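Local coordinates for protein ralf, proline/betaine transporter (PDB 4D7Q) that probably works as a guanine-nucleotide exchange factor, here a chimera joining the Legionella RalF Sec7 domain to the Rickettsia RalF capping domain, at residues Lys223-Phe228 and Ala278-Tyr283; Asn212-Gln217 and Ala324-Lys329; Ser267-Asp272 and Gln302-Glu307; Asn237-Pro240 and Asn246-Ile249. The protein carries 2 engineered substitutions. One frame throughout, in Å; residues are numbered along the deposited sequence.

All four contacts lie in the Rickettsia-derived capping domain and reach one six-stranded antiparallel sheet. Contact 1 sets helix 220-230 on strand 277-283; contact 2, its centre about 10 Å from that of contact 1, ties the end of strand 208-214 to the chain leaving helix 313-325. Contact 4, about 12 Å from contact 1 between centres, closes the loop leading into edge strand 248-252, and contact 3, its centre about 13 Å from that of contact 4, links strand 264-271 to the loop that follows strand 297-303. Along the chain, contact 2 encloses the others, and contact 4 falls between the halves of contact 1. Phe-326, Phe-239, Leu-225 and Ile-280 join contacts 1, 2 and 4 into one apolar core.

Contact 1: Lys223-Phe228 and Ala278-Tyr283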
loop_
_atom_site.group_PDB
_atom_site.type_symbol
_atom_site.label_atom_id
_atom_site.label_comp_id
_atom_site.label_asym_id
_atom_site.label_seq_id
_atom_site.Cartn_x
_atom_site.Cartn_y
_atom_site.Cartn_z
ATOM N N LYS A 223 -24.018 3.764 -1.436
ATOM C CA LYS A 223 -25.083 2.811 -1.798
ATOM C C LYS A 223 -25.170 2.682 -3.328
ATOM O O LYS A 223 -25.162 1.573 -3.856
ATOM C CB LYS A 223 -26.446 3.260 -1.240
ATOM C CG LYS A 223 -27.593 2.304 -1.606
ATOM C CD LYS A 223 -28.952 2.992 -1.650
ATOM C CE LYS A 223 -29.686 2.932 -0.334
ATOM N NZ LYS A 223 -30.944 3.722 -0.371
ATOM N N GLN A 224 -25.222 3.829 -4.023
ATOM C CA GLN A 224 -25.320 3.907 -5.475
ATOM C C GLN A 224 -24.059 3.377 -6.159
ATOM O O GLN A 224 -24.163 2.535 -7.053
ATOM C CB GLN A 224 -25.651 5.338 -5.908
ATOM C CG GLN A 224 -27.069 5.749 -5.534
ATOM C CD GLN A 224 -27.362 7.151 -5.964
ATOM O OE1 GLN A 224 -27.069 8.119 -5.258
ATOM N NE2 GLN A 224 -27.916 7.291 -7.151
ATOM N N LEU A 225 -22.874 3.816 -5.698
ATOM C CA LEU A 225 -21.599 3.357 -6.238
ATOM C C LEU A 225 -21.471 1.846 -6.124
ATOM O O LEU A 225 -21.198 1.183 -7.122
ATOM C CB LEU A 225 -20.416 4.079 -5.557
ATOM C CG LEU A 225 -19.002 3.628 -5.943
ATOM C CD1 LEU A 225 -18.725 3.827 -7.441
ATOM C CD2 LEU A 225 -17.969 4.336 -5.103
ATOM N N ASN A 226 -21.742 1.306 -4.926
ATOM C CA ASN A 226 -21.689 -0.121 -4.645
ATOM C C ASN A 226 -22.670 -0.934 -5.525
ATOM O O ASN A 226 -22.302 -2.019 -5.974
ATOM C CB ASN A 226 -21.895 -0.387 -3.150
ATOM C CG ASN A 226 -21.880 -1.849 -2.803
ATOM O OD1 ASN A 226 -20.891 -2.554 -3.029
ATOM N ND2 ASN A 226 -22.998 -2.351 -2.296
ATOM N N GLN A 227 -23.901 -0.399 -5.779
ATOM C CA GLN A 227 -24.906 -1.033 -6.649
ATOM C C GLN A 227 -24.344 -1.240 -8.067
ATOM O O GLN A 227 -24.561 -2.305 -8.642
ATOM C CB GLN A 227 -26.193 -0.205 -6.711
ATOM C CG GLN A 227 -27.130 -0.448 -5.536
ATOM C CD GLN A 227 -28.305 0.504 -5.467
ATOM O OE1 GLN A 227 -28.413 1.479 -6.227
ATOM N NE2 GLN A 227 -29.214 0.241 -4.534
ATOM N N PHE A 228 -23.603 -0.244 -8.618
ATOM C CA PHE A 228 -22.986 -0.382 -9.945
ATOM C C PHE A 228 -21.958 -1.494 -9.932
ATOM O O PHE A 228 -21.919 -2.301 -10.857
ATOM C CB PHE A 228 -22.329 0.923 -10.420
ATOM C CG PHE A 228 -23.270 2.077 -10.665
ATOM C CD1 PHE A 228 -24.333 1.954 -11.554
ATOM C CD2 PHE A 228 -23.049 3.312 -10.062
ATOM C CE1 PHE A 228 -25.203 3.020 -11.773
ATOM C CE2 PHE A 228 -23.918 4.375 -10.280
ATOM C CZ PHE A 228 -24.983 4.228 -11.138
ATOM N N ALA A 278 -9.003 12.102 -10.739
ATOM C CA ALA A 278 -9.024 11.635 -9.353
ATOM C C ALA A 278 -9.395 10.168 -9.273
ATOM O O ALA A 278 -10.090 9.657 -10.153
ATOM C CB ALA A 278 -10.002 12.471 -8.537
ATOM N N GLU A 279 -8.958 9.495 -8.208
ATOM C CA GLU A 279 -9.208 8.067 -8.052
ATOM C C GLU A 279 -9.947 7.713 -6.756
ATOM O O GLU A 279 -9.618 8.244 -5.690
ATOM C CB GLU A 279 -7.848 7.339 -8.129
ATOM C CG GLU A 279 -7.846 5.871 -7.748
ATOM C CD GLU A 279 -6.460 5.274 -7.584
ATOM O OE1 GLU A 279 -5.516 6.021 -7.247
ATOM O OE2 GLU A 279 -6.317 4.051 -7.793
ATOM N N ILE A 280 -10.942 6.807 -6.855
ATOM C CA ILE A 280 -11.642 6.289 -5.683
ATOM C C ILE A 280 -11.218 4.839 -5.507
ATOM O O ILE A 280 -11.624 3.985 -6.291
ATOM C CB ILE A 280 -13.201 6.385 -5.649
ATOM C CG1 ILE A 280 -13.777 7.748 -6.107
ATOM C CG2 ILE A 280 -13.697 6.010 -4.232
ATOM C CD1 ILE A 280 -15.364 7.692 -6.371
ATOM N N GLN A 281 -10.461 4.548 -4.450
ATOM C CA GLN A 281 -10.099 3.161 -4.132
ATOM C C GLN A 281 -11.182 2.634 -3.207
ATOM O O GLN A 281 -11.451 3.248 -2.173
ATOM C CB GLN A 281 -8.752 3.071 -3.455
ATOM C CG GLN A 281 -7.576 3.519 -4.324
ATOM C CD GLN A 281 -6.341 3.532 -3.468
ATOM O OE1 GLN A 281 -6.013 2.547 -2.809
ATOM N NE2 GLN A 281 -5.673 4.667 -3.398
ATOM N N VAL A 282 -11.849 1.541 -3.631
ATOM C CA VAL A 282 -12.965 0.879 -2.941
ATOM C C VAL A 282 -12.474 -0.425 -2.274
ATOM O O VAL A 282 -11.936 -1.308 -2.950
ATOM C CB VAL A 282 -14.180 0.602 -3.885
ATOM C CG1 VAL A 282 -15.302 -0.165 -3.147
ATOM C CG2 VAL A 282 -14.731 1.905 -4.496
ATOM N N TYR A 283 -12.740 -0.544 -0.966
ATOM C CA TYR A 283 -12.418 -1.697 -0.124
ATOM C C TYR A 283 -13.627 -2.175 0.593
ATOM O O TYR A 283 -14.330 -1.386 1.227
ATOM C CB TYR A 283 -11.367 -1.341 0.936
ATOM C CG TYR A 283 -10.050 -0.912 0.347
ATOM C CD1 TYR A 283 -9.851 0.400 -0.090
ATOM C CD2 TYR A 283 -9.004 -1.817 0.201
ATOM C CE1 TYR A 283 -8.655 0.788 -0.679
ATOM C CE2 TYR A 283 -7.788 -1.425 -0.342
ATOM C CZ TYR A 283 -7.614 -0.118 -0.769
ATOM O OH TYR A 283 -6.429 0.253 -1.343
#
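Leu-225 and Val-282 meet where helix 220-230 packs on the antiparallel sheet of the capping domain, the Rickettsia part of the chimera. From the helix, CB of Leu-225 points toward strand 277-283, and CG stands anti to the backbone N (chi1 176°), which carries the fork of the side chain out to the sheet. Its two methyls then divide the work. CD1 turns to Val-268 on the neighbouring strand 264-271. CD2 lies 4.1 Å from CG2 of Val-282 and 4.4 Å from CD1 of Ile-280, so it bridges two residues that point from the same face of the strand. The side chains of Leu-225 and Val-282 run antiparallel past one another, touching through methyls. All three residues are buried, and Phe-326 adds its ring to the same methyl of Leu-225. Gln-281, between the two strand partners, sends its amide the other way, toward the Sec7 part: NE2 bonds to Glu-109, a contact across the fusion that need not be natural. There the OH of Tyr-283 donates to OE1 of Gln-281 over 2.8 Å, in the carbonyl plane at a C=O...donor angle of 156°.

Contact 2: Asn212-Gln217 and Ala324-Lys329; sequences NNISSQ and ASFETK
A small, mostly apolar packing contact without hydrogen bonds across it, largely buried, brings Ile-214 at the end of strand 208-214 against Phe-326 and Thr-328, which follow helix 313-325 in the capping domain. The chain bends sharply at Asn-213, and the CA atoms of Ile-214 and Thr-328 come within 7.2 Å of each other. Ile-214 reaches both partners through one branch. With CG1 roughly anti to the backbone N (chi1 -156°), CG1 passes Thr-328 OG1 at 4.0 Å, and the CD1 methyl beyond it arrives 4.0 Å from CD1 of Phe-326. The isoleucine and phenylalanine side chains cross at about a right angle, the methyl approaching the ring obliquely. The hydroxyl of Thr-328 makes no polar bond with the isoleucine; its bond goes to OD2 of Asp-219, while OD1 of the same carboxylate accepts from the backbone N of Glu-327. Asp-219, just ahead of helix 220-230, thus holds the 327-328 region at two points. Phe-326 also packs on Leu-225 and on Ile-299 of strand 297-303, and Arg-352 at the C-terminus binds the carbonyls of Ala-324, Phe-326 and Glu-327. The whole is plain core packing of a mixed helix-and-sheet (alpha+beta) domain: an antiparallel sheet with helices 220-230 and 313-325 on one face, the ends of strand and helix drawn together at its border.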
loop_
_atom_site.group_PDB
_atom_site.type_symbol
_atom_site.label_atom_id
_atom_site.label_comp_id
_atom_site.label_asym_id
_atom_site.label_seq_id
_atom_site.Cartn_x
_atom_site.Cartn_y
_atom_site.Cartn_z
ATOM N N ASN A 212 -13.623 5.835 6.563
ATOM C CA ASN A 212 -13.694 4.504 7.161
ATOM C C ASN A 212 -15.110 4.191 7.551
ATOM O O ASN A 212 -15.905 5.107 7.713
ATOM C CB ASN A 212 -12.857 4.433 8.430
ATOM C CG ASN A 212 -11.393 4.497 8.194
ATOM O OD1 ASN A 212 -10.891 4.097 7.137
ATOM N ND2 ASN A 212 -10.682 4.947 9.208
ATOM N N ASN A 213 -15.410 2.896 7.747
ATOM C CA ASN A 213 -16.705 2.388 8.217
ATOM C C ASN A 213 -17.863 2.898 7.362
ATOM O O ASN A 213 -18.933 3.233 7.885
ATOM C CB ASN A 213 -16.904 2.695 9.733
ATOM C CG ASN A 213 -15.684 2.384 10.584
ATOM O OD1 ASN A 213 -15.227 1.247 10.676
ATOM N ND2 ASN A 213 -15.106 3.400 11.203
ATOM N N ILE A 214 -17.632 2.975 6.037
ATOM C CA ILE A 214 -18.636 3.450 5.083
ATOM C C ILE A 214 -19.571 2.288 4.743
ATOM O O ILE A 214 -19.124 1.140 4.733
ATOM C CB ILE A 214 -17.979 4.125 3.833
ATOM C CG1 ILE A 214 -18.949 5.121 3.140
ATOM C CG2 ILE A 214 -17.340 3.108 2.845
ATOM C CD1 ILE A 214 -18.297 6.157 2.185
ATOM N N SER A 215 -20.864 2.562 4.535
ATOM C CA SER A 215 -21.803 1.500 4.148
ATOM C C SER A 215 -22.937 1.972 3.248
ATOM O O SER A 215 -23.255 3.161 3.225
ATOM C CB SER A 215 -22.320 0.718 5.360
ATOM O OG SER A 215 -23.506 1.238 5.936
ATOM N N SER A 216 -23.550 1.023 2.517
ATOM C CA SER A 216 -24.723 1.258 1.674
ATOM C C SER A 216 -25.899 1.695 2.550
ATOM O O SER A 216 -26.743 2.479 2.112
ATOM C CB SER A 216 -25.104 -0.011 0.915
ATOM O OG SER A 216 -24.347 -0.169 -0.274
ATOM N N GLN A 217 -25.925 1.210 3.801
ATOM C CA GLN A 217 -26.971 1.518 4.775
ATOM C C GLN A 217 -26.808 2.919 5.356
ATOM O O GLN A 217 -27.809 3.559 5.661
ATOM C CB GLN A 217 -27.009 0.458 5.900
ATOM C CG GLN A 217 -27.567 -0.912 5.483
ATOM C CD GLN A 217 -26.715 -1.679 4.482
ATOM O OE1 GLN A 217 -25.556 -2.042 4.735
ATOM N NE2 GLN A 217 -27.280 -1.940 3.314
ATOM N N ALA A 324 -16.597 15.219 -0.913
ATOM C CA ALA A 324 -17.710 15.946 -0.288
ATOM C C ALA A 324 -19.082 15.461 -0.775
ATOM O O ALA A 324 -20.084 15.733 -0.121
ATOM C CB ALA A 324 -17.550 17.442 -0.506
ATOM N N SER A 325 -19.111 14.705 -1.893
ATOM C CA SER A 325 -20.314 14.125 -2.486
ATOM C C SER A 325 -20.822 12.925 -1.692
ATOM O O SER A 325 -22.002 12.596 -1.779
ATOM C CB SER A 325 -20.066 13.735 -3.938
ATOM O OG SER A 325 -19.981 14.878 -4.769
ATOM N N PHE A 326 -19.945 12.250 -0.949
ATOM C CA PHE A 326 -20.376 11.140 -0.115
ATOM C C PHE A 326 -21.072 11.747 1.092
ATOM O O PHE A 326 -20.669 12.812 1.557
ATOM C CB PHE A 326 -19.191 10.214 0.269
ATOM C CG PHE A 326 -18.705 9.371 -0.901
ATOM C CD1 PHE A 326 -19.288 8.138 -1.182
ATOM C CD2 PHE A 326 -17.708 9.838 -1.753
ATOM C CE1 PHE A 326 -18.867 7.376 -2.280
ATOM C CE2 PHE A 326 -17.291 9.078 -2.862
ATOM C CZ PHE A 326 -17.865 7.849 -3.112
ATOM N N GLU A 327 -22.168 11.130 1.546
ATOM C CA GLU A 327 -22.924 11.637 2.701
ATOM C C GLU A 327 -22.090 11.632 3.975
ATOM O O GLU A 327 -22.189 12.562 4.773
ATOM C CB GLU A 327 -24.193 10.810 2.920
ATOM C CG GLU A 327 -25.305 11.123 1.937
ATOM C CD GLU A 327 -26.604 10.395 2.221
ATOM O OE1 GLU A 327 -26.570 9.354 2.915
ATOM O OE2 GLU A 327 -27.660 10.864 1.737
ATOM N N THR A 328 -21.257 10.602 4.148
ATOM C CA THR A 328 -20.384 10.450 5.314
ATOM C C THR A 328 -19.255 11.466 5.286
ATOM O O THR A 328 -18.550 11.599 4.269
ATOM C CB THR A 328 -19.810 9.031 5.382
ATOM O OG1 THR A 328 -20.811 8.078 5.012
ATOM C CG2 THR A 328 -19.234 8.693 6.759
ATOM N N LYS A 329 -19.057 12.170 6.410
ATOM C CA LYS A 329 -17.927 13.091 6.493
ATOM C C LYS A 329 -16.616 12.265 6.507
ATOM O O LYS A 329 -16.608 11.099 6.926
ATOM C CB LYS A 329 -18.041 14.076 7.681
ATOM C CG LYS A 329 -17.843 13.469 9.065
ATOM C CD LYS A 329 -17.722 14.550 10.147
ATOM C CE LYS A 329 -17.630 13.956 11.536
ATOM N NZ LYS A 329 -17.510 15.005 12.588
#

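Contact 3: Ser267-Asp272 and Gln302-Glu307; sequences SVIIKD and QPLREE
The carboxylate of Glu-306 is the flat group engaged here, and it meets the aliphatic end of Lys-271 rather than a second plane. The setting is the antiparallel sheet of the capping domain, in which strands 264-271 and 297-303 flank strand 277-283. This contact therefore spans the middle strand, beyond the point where strand 297-303 ends and the chain continues as loop. OE2 of Glu-306 lies 4.0 Å from CE of Lys-271 and 4.2 Å from NZ. That is longer than a salt bridge, so the opposite charges probably attract each other without a direct bond; Glu-306 also touches a crystal neighbour, which may influence its pose. Lys-271 has CG beside its backbone N and then runs extended, which carries its ammonium group to the loop; Glu-306 is also extended beyond CG, and the two chains cross at a slant. Next to this polar pair is an apolar one, Ile-269 with Leu-304. Ile-270, between Ile-269 and Lys-271 on the strand, faces the other way, to Phe-239 and Ile-322. Arg-305, pointing elsewhere, forms salt bridges with Asp-338 and with Glu-72 of the Sec7 part, the latter a Legionella-Rickettsia link that need not be natural. Ile-269 and Leu-304 cross at about a right angle, and the CG2 methyl of Ile-269 ends 4.1 Å from the CD2 methyl of Leu-304.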
loop_
_atom_site.group_PDB
_atom_site.type_symbol
_atom_site.label_atom_id
_atom_site.label_comp_id
_atom_site.label_asym_id
_atom_site.label_seq_id
_atom_site.Cartn_x
_atom_site.Cartn_y
_atom_site.Cartn_z
ATOM N N SER A 267 -10.493 0.471 -8.520
ATOM C CA SER A 267 -10.453 1.936 -8.539
ATOM C C SER A 267 -11.356 2.557 -9.593
ATOM O O SER A 267 -11.331 2.163 -10.763
ATOM C CB SER A 267 -9.025 2.442 -8.741
ATOM O OG SER A 267 -8.235 2.343 -7.567
ATOM N N VAL A 268 -12.155 3.537 -9.148
ATOM C CA VAL A 268 -13.020 4.371 -9.958
ATOM C C VAL A 268 -12.122 5.538 -10.393
ATOM O O VAL A 268 -11.638 6.283 -9.538
ATOM C CB VAL A 268 -14.220 4.914 -9.151
ATOM C CG1 VAL A 268 -15.179 5.682 -10.055
ATOM C CG2 VAL A 268 -14.951 3.806 -8.378
ATOM N N ILE A 269 -11.889 5.682 -11.708
ATOM C CA ILE A 269 -11.079 6.750 -12.273
ATOM C C ILE A 269 -12.044 7.763 -12.843
ATOM O O ILE A 269 -12.868 7.424 -13.697
ATOM C CB ILE A 269 -10.022 6.223 -13.305
ATOM C CG1 ILE A 269 -9.094 5.095 -12.697
ATOM C CG2 ILE A 269 -9.195 7.376 -13.928
ATOM C CD1 ILE A 269 -8.242 5.466 -11.453
ATOM N N ILE A 270 -11.997 8.996 -12.306
ATOM C CA ILE A 270 -12.905 10.082 -12.689
ATOM C C ILE A 270 -12.160 11.262 -13.271
ATOM O O ILE A 270 -11.242 11.801 -12.641
ATOM C CB ILE A 270 -13.842 10.494 -11.523
ATOM C CG1 ILE A 270 -14.595 9.268 -10.949
ATOM C CG2 ILE A 270 -14.818 11.606 -11.949
ATOM C CD1 ILE A 270 -15.400 9.504 -9.693
ATOM N N LYS A 271 -12.603 11.687 -14.475
ATOM C CA LYS A 271 -12.046 12.826 -15.178
ATOM C C LYS A 271 -13.146 13.800 -15.525
ATOM O O LYS A 271 -14.209 13.382 -15.996
ATOM C CB LYS A 271 -11.256 12.386 -16.435
ATOM C CG LYS A 271 -9.987 11.593 -16.079
ATOM C CD LYS A 271 -9.268 11.022 -17.283
ATOM C CE LYS A 271 -8.086 10.188 -16.844
ATOM N NZ LYS A 271 -7.703 9.169 -17.864
ATOM N N ASP A 272 -12.908 15.076 -15.280
ATOM C CA ASP A 272 -13.842 16.108 -15.680
ATOM C C ASP A 272 -13.471 16.798 -16.979
ATOM O O ASP A 272 -12.565 16.389 -17.645
ATOM C CB ASP A 272 -14.119 17.109 -14.566
ATOM C CG ASP A 272 -12.906 17.897 -14.138
ATOM O OD1 ASP A 272 -12.037 18.207 -14.937
ATOM O OD2 ASP A 272 -12.831 18.209 -12.963
ATOM N N GLN A 302 -8.123 10.288 -4.037
ATOM C CA GLN A 302 -6.897 11.046 -4.281
ATOM C C GLN A 302 -6.901 11.753 -5.608
ATOM O O GLN A 302 -7.370 11.162 -6.578
ATOM C CB GLN A 302 -5.654 10.112 -4.261
ATOM C CG GLN A 302 -5.401 9.398 -2.917
ATOM C CD GLN A 302 -4.354 8.306 -3.017
ATOM O OE1 GLN A 302 -3.849 7.992 -4.100
ATOM N NE2 GLN A 302 -3.969 7.719 -1.882
ATOM N N PRO A 303 -6.285 12.972 -5.693
ATOM C CA PRO A 303 -6.090 13.603 -7.014
ATOM C C PRO A 303 -5.077 12.732 -7.780
ATOM O O PRO A 303 -4.091 12.267 -7.198
ATOM C CB PRO A 303 -5.489 14.980 -6.682
ATOM C CG PRO A 303 -4.931 14.854 -5.326
ATOM C CD PRO A 303 -5.655 13.759 -4.608
ATOM N N LEU A 304 -5.348 12.453 -9.044
ATOM C CA LEU A 304 -4.487 11.565 -9.818
ATOM C C LEU A 304 -3.208 12.194 -10.401
ATOM O O LEU A 304 -3.258 13.185 -11.137
ATOM C CB LEU A 304 -5.321 10.862 -10.903
ATOM C CG LEU A 304 -4.842 9.509 -11.428
ATOM C CD1 LEU A 304 -4.777 8.444 -10.318
ATOM C CD2 LEU A 304 -5.745 9.035 -12.544
ATOM N N ARG A 305 -2.056 11.582 -10.069
ATOM C CA ARG A 305 -0.754 11.952 -10.631
ATOM C C ARG A 305 -0.753 11.379 -12.051
ATOM O O ARG A 305 -1.199 10.241 -12.253
ATOM C CB ARG A 305 0.393 11.323 -9.815
ATOM C CG ARG A 305 0.931 12.213 -8.705
ATOM C CD ARG A 305 2.159 11.602 -8.036
ATOM N NE ARG A 305 3.307 11.520 -8.946
ATOM C CZ ARG A 305 4.258 12.442 -9.044
ATOM N NH1 ARG A 305 4.206 13.542 -8.303
ATOM N NH2 ARG A 305 5.266 12.276 -9.891
ATOM N N GLU A 306 -0.334 12.178 -13.042
ATOM C CA GLU A 306 -0.324 11.712 -14.442
ATOM C C GLU A 306 1.007 12.004 -15.116
ATOM O O GLU A 306 1.587 13.070 -14.880
ATOM C CB GLU A 306 -1.502 12.307 -15.248
ATOM C CG GLU A 306 -2.865 11.772 -14.830
ATOM C CD GLU A 306 -4.017 12.167 -15.731
ATOM O OE1 GLU A 306 -4.617 13.239 -15.491
ATOM O OE2 GLU A 306 -4.327 11.399 -16.671
ATOM N N GLU A 307 1.493 11.041 -15.942
ATOM C CA GLU A 307 2.763 11.107 -16.694
ATOM C C GLU A 307 3.982 11.545 -15.828
ATOM O O GLU A 307 4.747 12.430 -16.232
#

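Contact 4: Asn237-Pro240 and Asn246-Ile249; sequences NIFP and NLTI
The loop between helix 220-230 and strand 248-252 doubles back on itself here in the capping domain, placing Asn-237 and Phe-239 against Leu-247 and Ile-249 at an outermost strand of the antiparallel sheet. The amide of Asn-237 serves as a platform for Leu-247: the CD1 methyl stands over it, 3.6 Å from CG and almost evenly spaced from OD1 (3.8 Å) and ND2 (3.7 Å) of Asn-237. The two side chains cross at about a right angle. Asn-237 CG lies anti to the backbone N (chi1 179°), and this lets OD1 curl back to accept a weak bond from Phe-239 N, 3.3 Å long at an N-H...O angle of 150°, in the manner of an Asx turn. ND2 donates to the carbonyl of Leu-242 within the same loop. Ile-249 CD1 comes 3.9 Å from the backbone N of Asn-237. The Phe-239 ring takes the same methyl at its edge, near its plane, 4.4 Å from CE2, while Leu-247 CD1 comes obliquely to CD2 of the ring at 4.3 Å. CD1 of Ile-238 lies over one face, toward its rim. Deeper in, Ile-270 of the adjacent strand receives Phe-239, Leu-247 and Ile-249 alike. With ND2 bonded to Leu-242 O and OD1 only weakly held by Phe-239 N, the Asn-237 amide is probably limited in its rotation and can turn a flat face to the methyl.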
loop_
_atom_site.group_PDB
_atom_site.type_symbol
_atom_site.label_atom_id
_atom_site.label_comp_id
_atom_site.label_asym_id
_atom_site.label_seq_id
_atom_site.Cartn_x
_atom_site.Cartn_y
_atom_site.Cartn_z
ATOM N N ASN A 237 -22.498 9.326 -13.006
ATOM C CA ASN A 237 -22.269 10.478 -12.145
ATOM C C ASN A 237 -23.415 10.571 -11.120
ATOM O O ASN A 237 -24.484 11.102 -11.400
ATOM C CB ASN A 237 -22.092 11.756 -12.966
ATOM C CG ASN A 237 -21.871 13.028 -12.166
ATOM O OD1 ASN A 237 -21.788 13.030 -10.936
ATOM N ND2 ASN A 237 -21.762 14.152 -12.852
ATOM N N ILE A 238 -23.185 9.999 -9.938
ATOM C CA ILE A 238 -24.148 9.978 -8.823
ATOM C C ILE A 238 -23.677 10.924 -7.696
ATOM O O ILE A 238 -24.175 10.868 -6.575
ATOM C CB ILE A 238 -24.332 8.494 -8.339
ATOM C CG1 ILE A 238 -22.973 7.744 -8.234
ATOM C CG2 ILE A 238 -25.255 7.731 -9.305
ATOM C CD1 ILE A 238 -22.353 7.651 -6.890
ATOM N N PHE A 239 -22.703 11.781 -8.013
ATOM C CA PHE A 239 -22.049 12.694 -7.081
ATOM C C PHE A 239 -22.784 14.037 -6.965
ATOM O O PHE A 239 -22.775 14.817 -7.926
ATOM C CB PHE A 239 -20.557 12.846 -7.466
ATOM C CG PHE A 239 -19.861 11.506 -7.587
ATOM C CD1 PHE A 239 -19.474 10.800 -6.452
ATOM C CD2 PHE A 239 -19.635 10.932 -8.832
ATOM C CE1 PHE A 239 -18.855 9.545 -6.564
ATOM C CE2 PHE A 239 -19.027 9.676 -8.946
ATOM C CZ PHE A 239 -18.642 8.987 -7.807
ATOM N N PRO A 240 -23.456 14.311 -5.808
ATOM C CA PRO A 240 -24.228 15.564 -5.679
ATOM C C PRO A 240 -23.479 16.879 -5.917
ATOM O O PRO A 240 -24.108 17.828 -6.350
ATOM C CB PRO A 240 -24.831 15.475 -4.267
ATOM C CG PRO A 240 -24.827 14.028 -3.935
ATOM C CD PRO A 240 -23.622 13.460 -4.607
ATOM N N ASN A 246 -19.923 17.063 -16.579
ATOM C CA ASN A 246 -19.948 15.954 -17.521
ATOM C C ASN A 246 -18.636 15.173 -17.338
ATOM O O ASN A 246 -17.589 15.528 -17.891
ATOM C CB ASN A 246 -20.187 16.463 -18.951
ATOM C CG ASN A 246 -21.493 17.214 -19.083
ATOM O OD1 ASN A 246 -22.513 16.863 -18.473
ATOM N ND2 ASN A 246 -21.494 18.268 -19.883
ATOM N N LEU A 247 -18.716 14.157 -16.496
ATOM C CA LEU A 247 -17.608 13.298 -16.146
ATOM C C LEU A 247 -17.392 12.127 -17.082
ATOM O O LEU A 247 -18.277 11.659 -17.725
ATOM C CB LEU A 247 -17.754 12.772 -14.720
ATOM C CG LEU A 247 -17.909 13.754 -13.588
ATOM C CD1 LEU A 247 -18.234 13.079 -12.288
ATOM C CD2 LEU A 247 -16.738 14.702 -13.460
ATOM N N THR A 248 -16.161 11.668 -17.104
ATOM C CA THR A 248 -15.752 10.459 -17.762
ATOM C C THR A 248 -15.329 9.456 -16.675
ATOM O O THR A 248 -14.392 9.683 -15.975
ATOM C CB THR A 248 -14.615 10.795 -18.724
ATOM O OG1 THR A 248 -15.134 11.585 -19.776
ATOM C CG2 THR A 248 -13.996 9.613 -19.258
ATOM N N ILE A 249 -16.057 8.359 -16.533
ATOM C CA ILE A 249 -15.832 7.436 -15.451
ATOM C C ILE A 249 -15.476 6.031 -15.962
ATOM O O ILE A 249 -16.154 5.470 -16.788
ATOM C CB ILE A 249 -16.998 7.400 -14.448
ATOM C CG1 ILE A 249 -17.392 8.814 -14.039
ATOM C CG2 ILE A 249 -16.603 6.575 -13.237
ATOM C CD1 ILE A 249 -18.640 8.957 -13.238
#